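PDB 1QW2: DUF1805 domain-containing protein from Thermoplasma acidophilum, which is of unknown function but adopts a beta/alpha fold with an antiparallel beta sandwich and packs against further copies of itself. Local coordinates for residues 45-49 with 50-54; 82-86 with 87-91; 92-95 with 96-100; 66-69 with 70-74; 25-29 with 30-34. All coordinates share one frame; numbering follows the deposited sequence.

Contact 1: residues 45-49 with 50-54; sequences GYLNM and ETSNK
Thr51 OG1 sits over one face of the Asn48 side-chain amide, 3.5 Å from Asn48 CG, the two side chains crossing at about a right angle. The Glu50 carboxylate has its plane 22° from that of the amide and is joined to it by a water, which accepts from Asn48 ND2 at 3.0 Å and donates to Glu50 OE1 at 2.8 Å. The other end of the amide works as an N-cap: Asn48 OD1 takes weak bonds from Glu50 N, coming in near the amide plane at 2.9 Å, and from Thr51 N, at 3.4 Å. With CG anti to the backbone N (chi1 -174°), the amide swings back beside its own carbonyl. Regular helical bonding follows in Asn53 N to Met49 O, at 2.9 Å and 162°. Selenomethionine Met49 is folded at both of its later torsions, which puts SE 3.8 Å from Ser52 CB, while Leu47 lays CD1 3.6 Å from Ser52 OG. That hydroxyl is hydrogen-bonded to Tyr41. Thr51 OG1 instead reaches Gly45 O of the second subunit, and Asn48 ND2 also bonds Leu47 O of the second subunit, so the cap forms part of a subunit interface. Helix 49-54 thus starts straight after the loop from strand 41-43, with Leu47, Met49 and Ser52 packed on strand 59-61 and Asn53 bonded to Gln81 at the start of helix 81-85.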
loop_
_atom_site.group_PDB
_atom_site.type_symbol
_atom_site.label_atom_id
_atom_site.label_comp_id
_atom_site.label_asym_id
_atom_site.label_seq_id
_atom_site.Cartn_x
_atom_site.Cartn_y
_atom_site.Cartn_z
ATOM N N GLY A 45 -3.629 -12.334 15.719
ATOM C CA GLY A 45 -3.934 -12.104 17.124
ATOM C C GLY A 45 -4.230 -10.684 17.577
ATOM O O GLY A 45 -4.816 -10.488 18.641
ATOM N N TYR A 46 -3.825 -9.687 16.797
ATOM C CA TYR A 46 -4.093 -8.306 17.174
ATOM C C TYR A 46 -5.576 -7.943 17.057
ATOM O O TYR A 46 -6.000 -6.898 17.552
ATOM C CB TYR A 46 -3.258 -7.345 16.325
ATOM C CG TYR A 46 -1.823 -7.176 16.787
ATOM C CD1 TYR A 46 -1.529 -6.687 18.063
ATOM C CD2 TYR A 46 -0.763 -7.455 15.927
ATOM C CE1 TYR A 46 -0.204 -6.474 18.466
ATOM C CE2 TYR A 46 0.562 -7.247 16.319
ATOM C CZ TYR A 46 0.832 -6.756 17.582
ATOM O OH TYR A 46 2.138 -6.515 17.951
ATOM N N LEU A 47 -6.367 -8.807 16.427
ATOM C CA LEU A 47 -7.793 -8.531 16.283
ATOM C C LEU A 47 -8.549 -8.650 17.595
ATOM O O LEU A 47 -8.382 -9.617 18.340
ATOM C CB LEU A 47 -8.437 -9.478 15.266
ATOM C CG LEU A 47 -9.955 -9.319 15.116
ATOM C CD1 LEU A 47 -10.270 -7.957 14.523
ATOM C CD2 LEU A 47 -10.512 -10.423 14.223
ATOM N N ASN A 48 -9.376 -7.644 17.870
ATOM C CA ASN A 48 -10.218 -7.621 19.060
ATOM C C ASN A 48 -11.571 -8.174 18.606
ATOM O O ASN A 48 -12.337 -7.471 17.946
ATOM C CB ASN A 48 -10.392 -6.183 19.551
ATOM C CG ASN A 48 -11.128 -6.103 20.866
ATOM O OD1 ASN A 48 -12.054 -6.878 21.120
ATOM N ND2 ASN A 48 -10.730 -5.153 21.710
HETATM N N MSE A 49 -11.855 -9.431 18.942
HETATM C CA MSE A 49 -13.114 -10.055 18.535
HETATM C C MSE A 49 -14.339 -9.360 19.127
HETATM O O MSE A 49 -15.422 -9.391 18.540
HETATM C CB MSE A 49 -13.108 -11.541 18.913
HETATM C CG MSE A 49 -14.353 -12.334 18.475
HETATM SE SE MSE A 49 -14.779 -12.257 16.582
HETATM C CE MSE A 49 -13.245 -13.194 15.880
ATOM N N GLU A 50 -14.185 -8.726 20.285
ATOM C CA GLU A 50 -15.324 -8.038 20.877
ATOM C C GLU A 50 -15.764 -6.905 19.952
ATOM O O GLU A 50 -16.954 -6.610 19.829
ATOM C CB GLU A 50 -14.971 -7.486 22.259
ATOM C CG GLU A 50 -14.526 -8.550 23.248
ATOM C CD GLU A 50 -14.462 -8.034 24.673
ATOM O OE1 GLU A 50 -13.891 -6.947 24.893
ATOM O OE2 GLU A 50 -14.977 -8.723 25.577
ATOM N N THR A 51 -14.801 -6.276 19.289
ATOM C CA THR A 51 -15.121 -5.191 18.374
ATOM C C THR A 51 -15.812 -5.746 17.129
ATOM O O THR A 51 -16.797 -5.183 16.650
ATOM C CB THR A 51 -13.850 -4.429 17.984
ATOM O OG1 THR A 51 -13.232 -3.935 19.179
ATOM C CG2 THR A 51 -14.178 -3.256 17.072
ATOM N N SER A 52 -15.302 -6.858 16.609
ATOM C CA SER A 52 -15.903 -7.478 15.435
ATOM C C SER A 52 -17.365 -7.816 15.717
ATOM O O SER A 52 -18.234 -7.607 14.866
ATOM C CB SER A 52 -15.156 -8.763 15.062
ATOM O OG SER A 52 -13.807 -8.492 14.730
ATOM N N ASN A 53 -17.632 -8.359 16.901
ATOM C CA ASN A 53 -19.002 -8.711 17.261
ATOM C C ASN A 53 -19.849 -7.462 17.457
ATOM O O ASN A 53 -21.009 -7.429 17.055
ATOM C CB ASN A 53 -19.046 -9.553 18.541
ATOM C CG ASN A 53 -18.716 -11.011 18.293
ATOM O OD1 ASN A 53 -19.031 -11.558 17.240
ATOM N ND2 ASN A 53 -18.099 -11.654 19.278
ATOM N N LYS A 54 -19.267 -6.439 18.075
ATOM C CA LYS A 54 -19.986 -5.198 18.325
ATOM C C LYS A 54 -20.551 -4.597 17.047
ATOM O O LYS A 54 -21.705 -4.165 17.017
ATOM C CB LYS A 54 -19.067 -4.179 19.006
ATOM C CG LYS A 54 -19.665 -2.786 19.121
ATOM C CD LYS A 54 -18.687 -1.828 19.787
ATOM C CE LYS A 54 -19.242 -0.412 19.838
ATOM N NZ LYS A 54 -18.291 0.525 20.500
HETATM O O HOH W 1 -12.586 -4.624 23.998
#

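Contact 2: residues 82-86 with 87-91; sequences EAQKV and GINPG
Ala83 and Gln84 present their carbonyls to Ile88 and Gly87 in a Schellman motif that closes helix 81-85. Ile88 N donates to Ala83 O at 3.0 Å, and Gly87 N donates to Gln84 O, also at 3.0 Å but from well above the carbonyl plane. Gly87 is the C-prime residue: its phi of 98° reverses the chain, and a side chain there would be jammed against the preceding carbonyl. Ala83 O is doubly gripped, since Val86 N approaches it from the opposite face to Ile88 N. The hydrophobic part of the reversal is the packing of Ile88 CB against Ala83 CB, 4.2 Å apart, with Val86 CG2 also near Ile88 CG1. Further out, a water donates to both Gln84 O and Asn89 OD1, tying the last helical turn to the outgoing chain. The Gln84 and Asn89 side chains cross at about a right angle, their amide planes 66° apart; Gln84 NE2 is hydrogen-bonded to Ala79 O, which turns that end back to strand 78-79. Asn89 N is held by Asp92 OD2, and Lys100 NZ bonds Val86 O, so residues before and after helix 94-97 help hold the turn. Buried Ile88 O has no conventional partner in the model, but a CA-H...O contact meets it: Gln84 CA lies 3.2 Å away, with 154° at the hydrogen.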
loop_
_atom_site.group_PDB
_atom_site.type_symbol
_atom_site.label_atom_id
_atom_site.label_comp_id
_atom_site.label_asym_id
_atom_site.label_seq_id
_atom_site.Cartn_x
_atom_site.Cartn_y
_atom_site.Cartn_z
ATOM N N GLU A 82 -21.706 -13.490 13.487
ATOM C CA GLU A 82 -22.167 -13.581 12.101
ATOM C C GLU A 82 -21.405 -14.676 11.350
ATOM O O GLU A 82 -21.935 -15.285 10.421
ATOM C CB GLU A 82 -21.998 -12.241 11.377
ATOM C CG GLU A 82 -22.963 -11.140 11.817
ATOM C CD GLU A 82 -24.424 -11.498 11.581
ATOM O OE1 GLU A 82 -24.716 -12.234 10.615
ATOM O OE2 GLU A 82 -25.284 -11.029 12.356
ATOM N N ALA A 83 -20.161 -14.925 11.744
ATOM C CA ALA A 83 -19.369 -15.962 11.096
ATOM C C ALA A 83 -19.909 -17.330 11.500
ATOM O O ALA A 83 -19.977 -18.251 10.686
ATOM C CB ALA A 83 -17.900 -15.832 11.492
ATOM N N GLN A 84 -20.300 -17.462 12.762
ATOM C CA GLN A 84 -20.839 -18.726 13.245
ATOM C C GLN A 84 -22.171 -19.019 12.570
ATOM O O GLN A 84 -22.508 -20.178 12.327
ATOM C CB GLN A 84 -21.019 -18.676 14.763
ATOM C CG GLN A 84 -19.708 -18.600 15.529
ATOM C CD GLN A 84 -19.912 -18.552 17.030
ATOM O OE1 GLN A 84 -20.540 -19.439 17.612
ATOM N NE2 GLN A 84 -19.378 -17.516 17.666
ATOM N N LYS A 85 -22.922 -17.968 12.264
ATOM C CA LYS A 85 -24.213 -18.133 11.605
ATOM C C LYS A 85 -24.065 -18.763 10.222
ATOM O O LYS A 85 -24.980 -19.435 9.747
ATOM C CB LYS A 85 -24.933 -16.785 11.497
ATOM C CG LYS A 85 -25.483 -16.280 12.829
ATOM C CD LYS A 85 -26.078 -14.883 12.705
ATOM C CE LYS A 85 -27.265 -14.851 11.756
ATOM N NZ LYS A 85 -27.820 -13.473 11.627
ATOM N N VAL A 86 -22.922 -18.558 9.573
ATOM C CA VAL A 86 -22.716 -19.150 8.255
ATOM C C VAL A 86 -21.918 -20.449 8.322
ATOM O O VAL A 86 -21.420 -20.939 7.306
ATOM C CB VAL A 86 -22.038 -18.164 7.271
ATOM C CG1 VAL A 86 -22.963 -16.987 7.004
ATOM C CG2 VAL A 86 -20.713 -17.688 7.825
ATOM N N GLY A 87 -21.792 -21.000 9.529
ATOM C CA GLY A 87 -21.105 -22.271 9.698
ATOM C C GLY A 87 -19.658 -22.294 10.141
ATOM O O GLY A 87 -19.092 -23.374 10.305
ATOM N N ILE A 88 -19.051 -21.129 10.341
ATOM C CA ILE A 88 -17.655 -21.076 10.765
ATOM C C ILE A 88 -17.548 -21.186 12.280
ATOM O O ILE A 88 -18.210 -20.455 13.016
ATOM C CB ILE A 88 -16.981 -19.760 10.324
ATOM C CG1 ILE A 88 -17.075 -19.612 8.804
ATOM C CG2 ILE A 88 -15.518 -19.754 10.761
ATOM C CD1 ILE A 88 -16.549 -18.294 8.286
ATOM N N ASN A 89 -16.711 -22.105 12.745
ATOM C CA ASN A 89 -16.531 -22.293 14.176
ATOM C C ASN A 89 -15.076 -22.441 14.572
ATOM O O ASN A 89 -14.220 -22.771 13.748
ATOM C CB ASN A 89 -17.298 -23.525 14.668
ATOM C CG ASN A 89 -18.802 -23.333 14.634
ATOM O OD1 ASN A 89 -19.467 -23.726 13.680
ATOM N ND2 ASN A 89 -19.342 -22.714 15.676
ATOM N N PRO A 90 -14.774 -22.182 15.851
ATOM C CA PRO A 90 -13.409 -22.302 16.358
ATOM C C PRO A 90 -12.953 -23.725 16.049
ATOM O O PRO A 90 -13.712 -24.679 16.243
ATOM C CB PRO A 90 -13.580 -22.074 17.855
ATOM C CG PRO A 90 -14.743 -21.138 17.923
ATOM C CD PRO A 90 -15.692 -21.707 16.904
ATOM N N GLY A 91 -11.730 -23.867 15.556
ATOM C CA GLY A 91 -11.225 -25.186 15.229
ATOM C C GLY A 91 -11.093 -25.402 13.735
ATOM O O GLY A 91 -10.244 -26.173 13.290
HETATM O O HOH W 2 -21.744 -22.439 13.448
#

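Contact 3: residues 92-95 with 96-100; sequences DVLR and NVIDK
Leu94 and Ile98, four residues apart, meet through their outer methyls, CD1 to CD1 at 4.0 Å. Both chains run out with a gamma carbon opposite the backbone N (CG of Leu94, chi1 -175°; CG1 of Ile98, chi1 -166°), and each then bends at its second torsion to bring its end to the other. The same chi1 of Ile98 leaves CG2 in the crowded position between N and the carbonyl carbon, where it rests 3.7 Å from Arg95 O. Val97 divides its methyls: CG1 lies against the Asp92 side chain, 3.8 Å from OD2, with the two side chains crossing at about a right angle, whereas CG2 lies 3.6 Å from Leu94 O. Asp92 OD2 has its polar partner in Asn89 N. The backbone here is a short, weakly bonded helix about residues 94-97 that passes on to a 3-10 segment at 99-100; Leu94 O accepts from Val97 N at 2.9 Å and, weakly, from Ile98 N. Asn96 N bonds Val93 O at 2.8 Å, and Asn96 OD1 accepts a hydrogen bond from a water that accepts from Val93 N. A second water donates to Arg95 O and Asp99 OD2 and accepts from Asp99 N. The Arg95 chain, bent at chi2 (68°), carries its guanidinium obliquely past Ile98 CG2, and NH2 reaches Asn1 O of the third subunit. Arg95 and Ile98 pack against Ile15 of strand 3-15.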
loop_
_atom_site.group_PDB
_atom_site.type_symbol
_atom_site.label_atom_id
_atom_site.label_comp_id
_atom_site.label_asym_id
_atom_site.label_seq_id
_atom_site.Cartn_x
_atom_site.Cartn_y
_atom_site.Cartn_z
ATOM N N ASP A 92 -11.932 -24.728 12.955
ATOM C CA ASP A 92 -11.878 -24.862 11.502
ATOM C C ASP A 92 -10.562 -24.326 10.950
ATOM O O ASP A 92 -10.033 -23.330 11.443
ATOM C CB ASP A 92 -13.023 -24.092 10.830
ATOM C CG ASP A 92 -14.375 -24.739 11.041
ATOM O OD1 ASP A 92 -14.419 -25.961 11.291
ATOM O OD2 ASP A 92 -15.395 -24.025 10.935
ATOM N N VAL A 93 -10.031 -24.991 9.930
ATOM C CA VAL A 93 -8.800 -24.534 9.295
ATOM C C VAL A 93 -9.252 -23.434 8.336
ATOM O O VAL A 93 -10.165 -23.638 7.538
ATOM C CB VAL A 93 -8.114 -25.664 8.502
ATOM C CG1 VAL A 93 -6.852 -25.136 7.829
ATOM C CG2 VAL A 93 -7.784 -26.821 9.436
ATOM N N LEU A 94 -8.619 -22.267 8.418
ATOM C CA LEU A 94 -9.013 -21.138 7.580
ATOM C C LEU A 94 -9.215 -21.470 6.101
ATOM O O LEU A 94 -10.212 -21.069 5.503
ATOM C CB LEU A 94 -8.001 -19.994 7.721
ATOM C CG LEU A 94 -8.361 -18.698 6.989
ATOM C CD1 LEU A 94 -9.715 -18.195 7.467
ATOM C CD2 LEU A 94 -7.286 -17.647 7.237
ATOM N N ARG A 95 -8.276 -22.199 5.512
ATOM C CA ARG A 95 -8.380 -22.557 4.097
ATOM C C ARG A 95 -9.702 -23.253 3.779
ATOM O O ARG A 95 -10.252 -23.095 2.687
ATOM C CB ARG A 95 -7.215 -23.471 3.704
ATOM C CG ARG A 95 -7.137 -23.782 2.216
ATOM C CD ARG A 95 -6.781 -22.543 1.404
ATOM N NE ARG A 95 -6.718 -22.822 -0.028
ATOM C CZ ARG A 95 -7.767 -23.167 -0.771
ATOM N NH1 ARG A 95 -8.969 -23.275 -0.220
ATOM N NH2 ARG A 95 -7.614 -23.407 -2.067
ATOM N N ASN A 96 -10.214 -24.011 4.744
ATOM C CA ASN A 96 -11.456 -24.754 4.566
ATOM C C ASN A 96 -12.733 -23.922 4.679
ATOM O O ASN A 96 -13.816 -24.397 4.332
ATOM C CB ASN A 96 -11.517 -25.908 5.572
ATOM C CG ASN A 96 -10.445 -26.959 5.328
ATOM O OD1 ASN A 96 -10.255 -27.865 6.141
ATOM N ND2 ASN A 96 -9.746 -26.847 4.204
ATOM N N VAL A 97 -12.619 -22.686 5.157
ATOM C CA VAL A 97 -13.801 -21.843 5.298
ATOM C C VAL A 97 -13.641 -20.443 4.718
ATOM O O VAL A 97 -14.557 -19.627 4.806
ATOM C CB VAL A 97 -14.213 -21.700 6.781
ATOM C CG1 VAL A 97 -14.496 -23.077 7.378
ATOM C CG2 VAL A 97 -13.120 -20.986 7.564
ATOM N N ILE A 98 -12.489 -20.170 4.115
ATOM C CA ILE A 98 -12.222 -18.852 3.542
ATOM C C ILE A 98 -13.256 -18.463 2.486
ATOM O O ILE A 98 -13.541 -17.283 2.285
ATOM C CB ILE A 98 -10.810 -18.803 2.912
ATOM C CG1 ILE A 98 -10.412 -17.355 2.632
ATOM C CG2 ILE A 98 -10.783 -19.612 1.625
ATOM C CD1 ILE A 98 -10.241 -16.524 3.876
ATOM N N ASP A 99 -13.818 -19.462 1.814
ATOM C CA ASP A 99 -14.817 -19.212 0.785
ATOM C C ASP A 99 -15.996 -18.418 1.344
ATOM O O ASP A 99 -16.647 -17.663 0.621
ATOM C CB ASP A 99 -15.317 -20.542 0.218
ATOM C CG ASP A 99 -16.030 -21.384 1.257
ATOM O OD1 ASP A 99 -17.190 -21.065 1.592
ATOM O OD2 ASP A 99 -15.424 -22.359 1.748
ATOM N N LYS A 100 -16.266 -18.583 2.635
ATOM C CA LYS A 100 -17.378 -17.886 3.268
ATOM C C LYS A 100 -17.076 -16.429 3.611
ATOM O O LYS A 100 -17.947 -15.703 4.096
ATOM C CB LYS A 100 -17.825 -18.649 4.518
ATOM C CG LYS A 100 -18.397 -20.024 4.188
ATOM C CD LYS A 100 -18.769 -20.823 5.425
ATOM C CE LYS A 100 -19.434 -22.135 5.030
ATOM N NZ LYS A 100 -19.838 -22.944 6.209
HETATM O O HOH W 3 -11.517 -27.304 8.854
HETATM O O HOH W 4 -12.773 -22.518 1.552
#

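Contact 4: residues 66-69 with 70-74; sequences KTLD and DMLSA
One carboxylate oxygen, Asp70 OD2, gathers two backbone amides at the start of helix 68-73: weak bonds from Thr67 N at 3.2 Å and from Lys66 N at 3.4 Å. The Thr67 N bond and its reciprocal, Asp70 N to Thr67 OG1 at 3.1 Å and 160°, make a capping box with Thr67 as N-cap; the Lys66 bond is extra. The threonine hydroxyl stands between its own N and carbonyl carbon (chi1 72°), which points it into the first turn and places it 2.9 Å from Asp70 OD2. The carboxylate at this helix start would probably be favoured by the helix dipole. Beyond the cap, Leu72 N bonds Leu68 O nearly along the C=O axis, and Leu68 packs its CD1 on Leu72 CG at 4.1 Å. Both leucines also meet Ile35 of strand 32-36 and Tyr2 of the third subunit, while selenomethionine Met71 turns to Leu33 and Phe22. At the last turn, Asp69 O accepts from Ser73 N at 3.2 Å and, weakly, from Ser73 OG at 3.3 Å.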
loop_
_atom_site.group_PDB
_atom_site.type_symbol
_atom_site.label_atom_id
_atom_site.label_comp_id
_atom_site.label_asym_id
_atom_site.label_seq_id
_atom_site.Cartn_x
_atom_site.Cartn_y
_atom_site.Cartn_z
ATOM N N LYS A 66 2.568 -15.463 10.713
ATOM C CA LYS A 66 3.488 -14.439 10.237
ATOM C C LYS A 66 3.411 -14.291 8.722
ATOM O O LYS A 66 3.865 -13.291 8.169
ATOM C CB LYS A 66 4.922 -14.791 10.654
ATOM C CG LYS A 66 5.103 -14.914 12.159
ATOM C CD LYS A 66 6.510 -15.362 12.529
ATOM C CE LYS A 66 6.653 -15.523 14.036
ATOM N NZ LYS A 66 7.993 -16.046 14.427
ATOM N N THR A 67 2.822 -15.280 8.055
ATOM C CA THR A 67 2.702 -15.252 6.599
ATOM C C THR A 67 1.315 -15.671 6.132
ATOM O O THR A 67 0.515 -16.193 6.910
ATOM C CB THR A 67 3.710 -16.211 5.941
ATOM O OG1 THR A 67 3.296 -17.563 6.178
ATOM C CG2 THR A 67 5.104 -16.004 6.521
ATOM N N LEU A 68 1.040 -15.441 4.852
ATOM C CA LEU A 68 -0.240 -15.813 4.265
ATOM C C LEU A 68 -0.430 -17.320 4.400
ATOM O O LEU A 68 -1.511 -17.791 4.753
ATOM C CB LEU A 68 -0.275 -15.422 2.787
ATOM C CG LEU A 68 -1.438 -15.978 1.963
ATOM C CD1 LEU A 68 -2.762 -15.486 2.526
ATOM C CD2 LEU A 68 -1.278 -15.551 0.515
ATOM N N ASP A 69 0.629 -18.073 4.116
ATOM C CA ASP A 69 0.579 -19.526 4.218
ATOM C C ASP A 69 0.216 -19.965 5.633
ATOM O O ASP A 69 -0.588 -20.880 5.816
ATOM C CB ASP A 69 1.925 -20.137 3.817
ATOM C CG ASP A 69 2.152 -20.118 2.318
ATOM O OD1 ASP A 69 3.259 -20.496 1.880
ATOM O OD2 ASP A 69 1.225 -19.730 1.576
ATOM N N ASP A 70 0.812 -19.315 6.629
ATOM C CA ASP A 70 0.527 -19.648 8.022
ATOM C C ASP A 70 -0.951 -19.427 8.328
ATOM O O ASP A 70 -1.588 -20.250 8.987
ATOM C CB ASP A 70 1.362 -18.790 8.979
ATOM C CG ASP A 70 2.833 -19.152 8.960
ATOM O OD1 ASP A 70 3.150 -20.358 8.943
ATOM O OD2 ASP A 70 3.670 -18.227 8.980
HETATM N N MSE A 71 -1.491 -18.313 7.846
HETATM C CA MSE A 71 -2.895 -17.995 8.082
HETATM C C MSE A 71 -3.844 -19.027 7.492
HETATM O O MSE A 71 -4.771 -19.478 8.160
HETATM C CB MSE A 71 -3.248 -16.623 7.504
HETATM C CG MSE A 71 -2.719 -15.452 8.295
HETATM SE SE MSE A 71 -3.549 -13.813 7.698
HETATM C CE MSE A 71 -5.208 -13.956 8.637
ATOM N N LEU A 72 -3.614 -19.393 6.236
ATOM C CA LEU A 72 -4.472 -20.362 5.565
ATOM C C LEU A 72 -4.447 -21.737 6.226
ATOM O O LEU A 72 -5.436 -22.471 6.180
ATOM C CB LEU A 72 -4.067 -20.483 4.094
ATOM C CG LEU A 72 -4.279 -19.215 3.263
ATOM C CD1 LEU A 72 -3.721 -19.423 1.862
ATOM C CD2 LEU A 72 -5.763 -18.879 3.208
ATOM N N SER A 73 -3.322 -22.079 6.844
ATOM C CA SER A 73 -3.178 -23.371 7.507
ATOM C C SER A 73 -3.506 -23.295 8.994
ATOM O O SER A 73 -3.532 -24.317 9.682
ATOM C CB SER A 73 -1.752 -23.902 7.329
ATOM O OG SER A 73 -1.445 -24.084 5.959
ATOM N N ALA A 74 -3.768 -22.089 9.487
ATOM C CA ALA A 74 -4.081 -21.900 10.898
ATOM C C ALA A 74 -5.532 -22.222 11.223
ATOM O O ALA A 74 -6.414 -22.118 10.370
ATOM C CB ALA A 74 -3.769 -20.468 11.313
#

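Contact 5: residues 25-29 with 30-34; sequences SDLGN and APLLF
Ser25 and Leu32 face each other as an antiparallel hydrogen-bonded pair, their CA atoms 5.3 Å apart, with Ser25 N to Leu32 O at 2.9 Å and Leu32 N to Ser25 O at 2.8 Å. The second bond is nearly straight, at 172°. Within the connecting loop a further backbone bond, Gly28 N to Ala30 O at 3.1 Å, pulls the bend together. Leu27 and Leu32 supply the apolar side of the turn: CD2 of Leu27 lies 3.9 Å from CD1 of Leu32 and also touches its CB. Each leucine has CG swung opposite its backbone N (chi1 -175° and 173°), so that the two branched ends meet on the face where the Ser25 side chain also lies. Pro31 packs alongside the strand pair, its CB 3.6 Å from Ser25 O, while Leu27 CB rests 3.9 Å from Ala30 O, a carbonyl that also accepts from Tyr46 OH. At the tip, Asn29 is engaged by the second subunit, its N with Asp57 OD1 and its ND2 with Val55 O, both of that neighbouring chain. Leu27 packs on Tyr46 of its own chain and on Tyr41 of the second subunit. The arrangement is a beta-hairpin: strands 18-25 and 32-36, neighbours in the mixed sheet, are joined by a loop whose outer end takes part in the subunit interface.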
loop_
_atom_site.group_PDB
_atom_site.type_symbol
_atom_site.label_atom_id
_atom_site.label_comp_id
_atom_site.label_asym_id
_atom_site.label_seq_id
_atom_site.Cartn_x
_atom_site.Cartn_y
_atom_site.Cartn_z
ATOM N N SER A 25 1.936 -5.933 7.640
ATOM C CA SER A 25 2.712 -4.749 7.945
ATOM C C SER A 25 3.380 -4.917 9.291
ATOM O O SER A 25 2.905 -5.681 10.134
ATOM C CB SER A 25 1.785 -3.530 7.996
ATOM O OG SER A 25 2.434 -2.401 8.548
ATOM N N ASP A 26 4.499 -4.232 9.487
ATOM C CA ASP A 26 5.137 -4.281 10.786
ATOM C C ASP A 26 4.147 -3.481 11.621
ATOM O O ASP A 26 3.426 -2.631 11.091
ATOM C CB ASP A 26 6.487 -3.552 10.786
ATOM C CG ASP A 26 7.519 -4.220 9.909
ATOM O OD1 ASP A 26 7.690 -5.450 10.024
ATOM O OD2 ASP A 26 8.171 -3.508 9.116
ATOM N N LEU A 27 4.079 -3.761 12.910
ATOM C CA LEU A 27 3.199 -3.001 13.781
ATOM C C LEU A 27 3.926 -2.870 15.106
ATOM O O LEU A 27 4.392 -1.790 15.462
ATOM C CB LEU A 27 1.848 -3.702 13.973
ATOM C CG LEU A 27 0.847 -2.876 14.790
ATOM C CD1 LEU A 27 0.479 -1.616 14.013
ATOM C CD2 LEU A 27 -0.400 -3.700 15.084
ATOM N N GLY A 28 4.043 -3.982 15.823
ATOM C CA GLY A 28 4.734 -3.963 17.100
ATOM C C GLY A 28 5.782 -5.056 17.124
ATOM O O GLY A 28 6.518 -5.234 16.150
ATOM N N ASN A 29 5.856 -5.790 18.229
ATOM C CA ASN A 29 6.818 -6.877 18.333
ATOM C C ASN A 29 6.329 -8.078 17.537
ATOM O O ASN A 29 7.029 -9.083 17.394
ATOM C CB ASN A 29 7.058 -7.240 19.797
ATOM C CG ASN A 29 7.882 -6.190 20.513
ATOM O OD1 ASN A 29 8.872 -5.695 19.970
ATOM N ND2 ASN A 29 7.488 -5.847 21.732
ATOM N N ALA A 30 5.112 -7.950 17.019
ATOM C CA ALA A 30 4.496 -8.965 16.179
ATOM C C ALA A 30 3.967 -8.190 14.978
ATOM O O ALA A 30 3.645 -7.008 15.094
ATOM C CB ALA A 30 3.350 -9.645 16.908
ATOM N N PRO A 31 3.903 -8.827 13.802
ATOM C CA PRO A 31 3.392 -8.107 12.632
ATOM C C PRO A 31 1.868 -8.137 12.618
ATOM O O PRO A 31 1.245 -8.910 13.341
ATOM C CB PRO A 31 3.975 -8.892 11.466
ATOM C CG PRO A 31 3.935 -10.303 11.987
ATOM C CD PRO A 31 4.431 -10.150 13.418
ATOM N N LEU A 32 1.275 -7.281 11.796
ATOM C CA LEU A 32 -0.169 -7.242 11.650
ATOM C C LEU A 32 -0.459 -7.835 10.283
ATOM O O LEU A 32 0.167 -7.458 9.296
ATOM C CB LEU A 32 -0.681 -5.798 11.700
ATOM C CG LEU A 32 -2.166 -5.550 11.392
ATOM C CD1 LEU A 32 -2.531 -4.135 11.812
ATOM C CD2 LEU A 32 -2.458 -5.749 9.916
ATOM N N LEU A 33 -1.378 -8.787 10.219
ATOM C CA LEU A 33 -1.736 -9.348 8.933
ATOM C C LEU A 33 -3.180 -9.794 8.919
ATOM O O LEU A 33 -3.719 -10.241 9.932
ATOM C CB LEU A 33 -0.810 -10.509 8.537
ATOM C CG LEU A 33 -0.602 -11.722 9.435
ATOM C CD1 LEU A 33 0.167 -12.787 8.648
ATOM C CD2 LEU A 33 0.166 -11.320 10.691
ATOM N N PHE A 34 -3.809 -9.620 7.765
ATOM C CA PHE A 34 -5.191 -10.018 7.588
ATOM C C PHE A 34 -5.463 -10.389 6.140
ATOM O O PHE A 34 -4.671 -10.085 5.244
ATOM C CB PHE A 34 -6.149 -8.893 8.050
ATOM C CG PHE A 34 -6.117 -7.641 7.198
ATOM C CD1 PHE A 34 -6.726 -7.608 5.942
ATOM C CD2 PHE A 34 -5.526 -6.478 7.678
ATOM C CE1 PHE A 34 -6.749 -6.433 5.181
ATOM C CE2 PHE A 34 -5.544 -5.296 6.924
ATOM C CZ PHE A 34 -6.156 -5.276 5.677
#

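Overall arrangement
Of the five local contacts, contact 2 is the most exposed (four of seven touching residues) and contact 1 has most buried (four of seven); the others mix buried, mostly apolar residues with exposed polar ones. Contacts 1 and 4 start helices, with an asparagine side chain in one and a threonine-aspartate pair in the other; contact 2 ends one, using a glycine, backbone bonds and a little apolar packing. Contact 3, a short, weakly bonded helix, is tied by backbone bonds to contact 4 and by Lys100 to contact 2. Contact 5, the strand connection, meets contact 1 through Tyr46 and contact 4 through Leu33. Contacts 1 and 5 share the second subunit, contacts 3 and 4 the third; contact 2 touches neither.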